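Local coordinates for protein arsenical resistance operon trans-acting repressor (PDB 3KTB) that probably binds DNA as a repressor of an arsenical resistance operon, and belongs to the ArsD family with its thioredoxin-like fold, at residues E8-A13 / Q56-N61. Residues are numbered along the deposited sequence; the frame is centred on the assembly and turned at random.
Sequences EIFDPA and QVYVSN
F10 turns the edge of its ring toward the face of Y58. The planes stand at 88°, a T-shaped pair with centroids 5.4 Å apart. F10 CD1 sits over the centre of the tyrosine ring, 3.9 Å above its plane. Near the plane of F10, at its edge, lies Y58 CE1. V57 CG2 and N61 ND2 approach the F10 ring obliquely. V57 CG2 is 4.1 Å from F10 CE1. N61 ND2 is 4.0 Å from F10 CZ. The two aromatic side chains run past each other in opposite directions. Y58 CG lies anti to its carbonyl carbon, beside the backbone N (chi1 -70°). The hydroxyl end of Y58 comes close to the strand. There D11 O lies at the ring edge and accepts a hydrogen bond from Y58 OH; the 2.5 Å separation is unusually close, and its exact value is doubtful. H49 O is a weak second partner of that hydroxyl. The D11 carboxylate has other partners, a salt bridge to R48 and a hydrogen bond to Y91. H49 also meets the F10 ring, and V64 of helix 62-69 touches both aromatics. The contact thus packs the one-turn helix 57-60, just before helix 62-69, against inner strand 7-11 of the mixed sheet, consistent with the thioredoxin-like alpha-beta-alpha sandwich of ArsD.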
ATOM      1  N   GLU A   8       6.935  12.444  24.712  1.00 59.15           N
ATOM      2  CA  GLU A   8       6.399  11.109  24.490  1.00 64.25           C
ATOM      3  C   GLU A   8       7.214  10.138  25.335  1.00 66.20           C
ATOM      4  O   GLU A   8       8.438  10.140  25.275  1.00 72.47           O
ATOM      5  CB  GLU A   8       6.533  10.730  23.019  1.00 62.89           C
ATOM      6  CG  GLU A   8       5.569   9.660  22.564  1.00 67.20           C
ATOM      7  CD  GLU A   8       5.780   9.306  21.100  1.00 78.25           C
ATOM      8  OE1 GLU A   8       5.256   8.258  20.660  1.00 75.39           O
ATOM      9  OE2 GLU A   8       6.481  10.072  20.394  1.00 83.23           O
ATOM     10  N   ILE A   9       6.533   9.320  26.127  1.00 60.26           N
ATOM     11  CA  ILE A   9       7.198   8.448  27.081  1.00 59.53           C
ATOM     12  C   ILE A   9       6.956   6.977  26.724  1.00 58.22           C
ATOM     13  O   ILE A   9       5.806   6.547  26.552  1.00 55.67           O
ATOM     14  CB  ILE A   9       6.687   8.710  28.518  1.00 56.23           C
ATOM     15  CG1 ILE A   9       7.169  10.074  29.017  1.00 58.07           C
ATOM     16  CG2 ILE A   9       7.142   7.604  29.456  1.00 54.26           C
ATOM     17  CD1 ILE A   9       6.510  10.520  30.305  1.00 51.19           C
ATOM     18  N   PHE A  10       8.039   6.216  26.617  1.00 58.21           N
ATOM     19  CA  PHE A  10       7.957   4.783  26.323  1.00 58.15           C
ATOM     20  C   PHE A  10       8.196   3.988  27.591  1.00 57.26           C
ATOM     21  O   PHE A  10       9.327   3.876  28.058  1.00 62.86           O
ATOM     22  CB  PHE A  10       8.952   4.421  25.218  1.00 65.47           C
ATOM     23  CG  PHE A  10       8.617   5.065  23.908  1.00 69.51           C
ATOM     24  CD1 PHE A  10       8.115   4.312  22.853  1.00 70.80           C
ATOM     25  CD2 PHE A  10       8.732   6.443  23.755  1.00 66.63           C
ATOM     26  CE1 PHE A  10       7.762   4.911  21.657  1.00 70.86           C
ATOM     27  CE2 PHE A  10       8.388   7.050  22.563  1.00 71.49           C
ATOM     28  CZ  PHE A  10       7.901   6.281  21.509  1.00 74.36           C
ATOM     29  N   ASP A  11       7.124   3.479  28.186  1.00 52.85           N
ATOM     30  CA  ASP A  11       7.272   2.717  29.417  1.00 54.39           C
ATOM     31  C   ASP A  11       7.904   1.352  29.144  1.00 63.90           C
ATOM     32  O   ASP A  11       7.935   0.896  27.998  1.00 56.93           O
ATOM     33  CB  ASP A  11       5.918   2.524  30.082  1.00 53.10           C
ATOM     34  CG  ASP A  11       5.288   3.847  30.527  1.00 52.56           C
ATOM     35  OD1 ASP A  11       5.899   4.566  31.341  1.00 50.35           O
ATOM     36  OD2 ASP A  11       4.178   4.159  30.050  1.00 49.35           O
ATOM     37  N   PRO A  12       8.430   0.707  30.201  1.00 67.52           N
ATOM     38  CA  PRO A  12       8.684  -0.734  30.127  1.00 70.93           C
ATOM     39  C   PRO A  12       7.371  -1.475  29.896  1.00 71.17           C
ATOM     40  O   PRO A  12       6.300  -0.846  29.859  1.00 64.25           O
ATOM     41  CB  PRO A  12       9.217  -1.067  31.524  1.00 64.29           C
ATOM     42  CG  PRO A  12       9.813   0.202  32.013  1.00 67.01           C
ATOM     43  CD  PRO A  12       8.988   1.308  31.425  1.00 64.95           C
ATOM     44  N   ALA A  13       7.452  -2.797  29.743  1.00 68.30           N
ATOM     45  CA  ALA A  13       6.259  -3.626  29.735  1.00 62.80           C
ATOM     46  C   ALA A  13       5.694  -3.641  31.154  1.00 56.17           C
ATOM     47  O   ALA A  13       6.388  -4.001  32.116  1.00 58.45           O
ATOM     48  CB  ALA A  13       6.579  -5.070  29.238  1.00 52.59           C
ATOM     49  N   GLN A  56       4.619  -2.752  18.687  1.00100.69           N
ATOM     50  CA  GLN A  56       4.998  -2.348  17.330  1.00110.77           C
ATOM     51  C   GLN A  56       5.546  -0.922  17.275  1.00105.88           C
ATOM     52  O   GLN A  56       6.319  -0.578  16.370  1.00102.85           O
ATOM     53  CB  GLN A  56       3.831  -2.520  16.348  1.00121.24           C
ATOM     54  CG  GLN A  56       4.229  -2.372  14.875  1.00135.71           C
ATOM     55  CD  GLN A  56       3.816  -3.572  14.026  1.00145.43           C
ATOM     56  OE1 GLN A  56       2.956  -4.363  14.426  1.00148.05           O
ATOM     57  NE2 GLN A  56       4.426  -3.707  12.849  1.00147.40           N
ATOM     58  N   VAL A  57       5.154  -0.099  18.245  1.00 95.53           N
ATOM     59  CA  VAL A  57       5.622   1.279  18.284  1.00 91.92           C
ATOM     60  C   VAL A  57       7.100   1.359  18.693  1.00 84.86           C
ATOM     61  O   VAL A  57       7.796   2.294  18.308  1.00 76.63           O
ATOM     62  CB  VAL A  57       4.742   2.165  19.199  1.00 91.34           C
ATOM     63  CG1 VAL A  57       5.038   1.889  20.661  1.00 85.04           C
ATOM     64  CG2 VAL A  57       4.959   3.636  18.875  1.00 96.19           C
ATOM     65  N   TYR A  58       7.571   0.374  19.460  1.00 82.78           N
ATOM     66  CA  TYR A  58       8.968   0.327  19.898  1.00 85.82           C
ATOM     67  C   TYR A  58       9.870  -0.079  18.739  1.00 99.76           C
ATOM     68  O   TYR A  58      11.101   0.062  18.800  1.00105.12           O
ATOM     69  CB  TYR A  58       9.141  -0.635  21.084  1.00 82.46           C
ATOM     70  CG  TYR A  58       8.503  -0.125  22.369  1.00 76.40           C
ATOM     71  CD1 TYR A  58       9.284   0.286  23.450  1.00 73.09           C
ATOM     72  CD2 TYR A  58       7.125  -0.027  22.484  1.00 75.39           C
ATOM     73  CE1 TYR A  58       8.713   0.763  24.612  1.00 71.19           C
ATOM     74  CE2 TYR A  58       6.530   0.454  23.651  1.00 75.58           C
ATOM     75  CZ  TYR A  58       7.329   0.846  24.709  1.00 74.31           C
ATOM     76  OH  TYR A  58       6.734   1.318  25.857  1.00 72.37           O
ATOM     77  N   VAL A  59       9.247  -0.581  17.677  1.00102.13           N
ATOM     78  CA  VAL A  59       9.959  -0.872  16.434  1.00105.71           C
ATOM     79  C   VAL A  59       9.841   0.299  15.454  1.00103.57           C
ATOM     80  O   VAL A  59      10.846   0.888  15.061  1.00104.41           O
ATOM     81  CB  VAL A  59       9.426  -2.157  15.758  1.00101.35           C
ATOM     82  CG1 VAL A  59      10.111  -2.368  14.423  1.00109.58           C
ATOM     83  CG2 VAL A  59       9.626  -3.363  16.664  1.00 95.98           C
ATOM     84  N   SER A  60       8.602   0.633  15.087  1.00103.19           N
ATOM     85  CA  SER A  60       8.310   1.662  14.087  1.00104.34           C
ATOM     86  C   SER A  60       9.002   2.988  14.373  1.00107.39           C
ATOM     87  O   SER A  60       9.391   3.711  13.447  1.00112.81           O
ATOM     88  CB  SER A  60       6.798   1.881  13.957  1.00101.48           C
ATOM     89  OG  SER A  60       6.232   2.365  15.168  1.00100.82           O
ATOM     90  N   ASN A  61       9.149   3.309  15.653  1.00102.79           N
ATOM     91  CA  ASN A  61       9.875   4.506  16.053  1.00 97.10           C
ATOM     92  C   ASN A  61      11.374   4.233  16.016  1.00 98.48           C
ATOM     93  O   ASN A  61      11.918   3.542  16.889  1.00 90.69           O
ATOM     94  CB  ASN A  61       9.429   4.974  17.435  1.00 89.24           C
ATOM     95  CG  ASN A  61       9.801   6.418  17.712  1.00 88.07           C
ATOM     96  OD1 ASN A  61      10.978   6.741  17.893  1.00 90.96           O
ATOM     97  ND2 ASN A  61       8.798   7.295  17.753  1.00 82.02           N
TER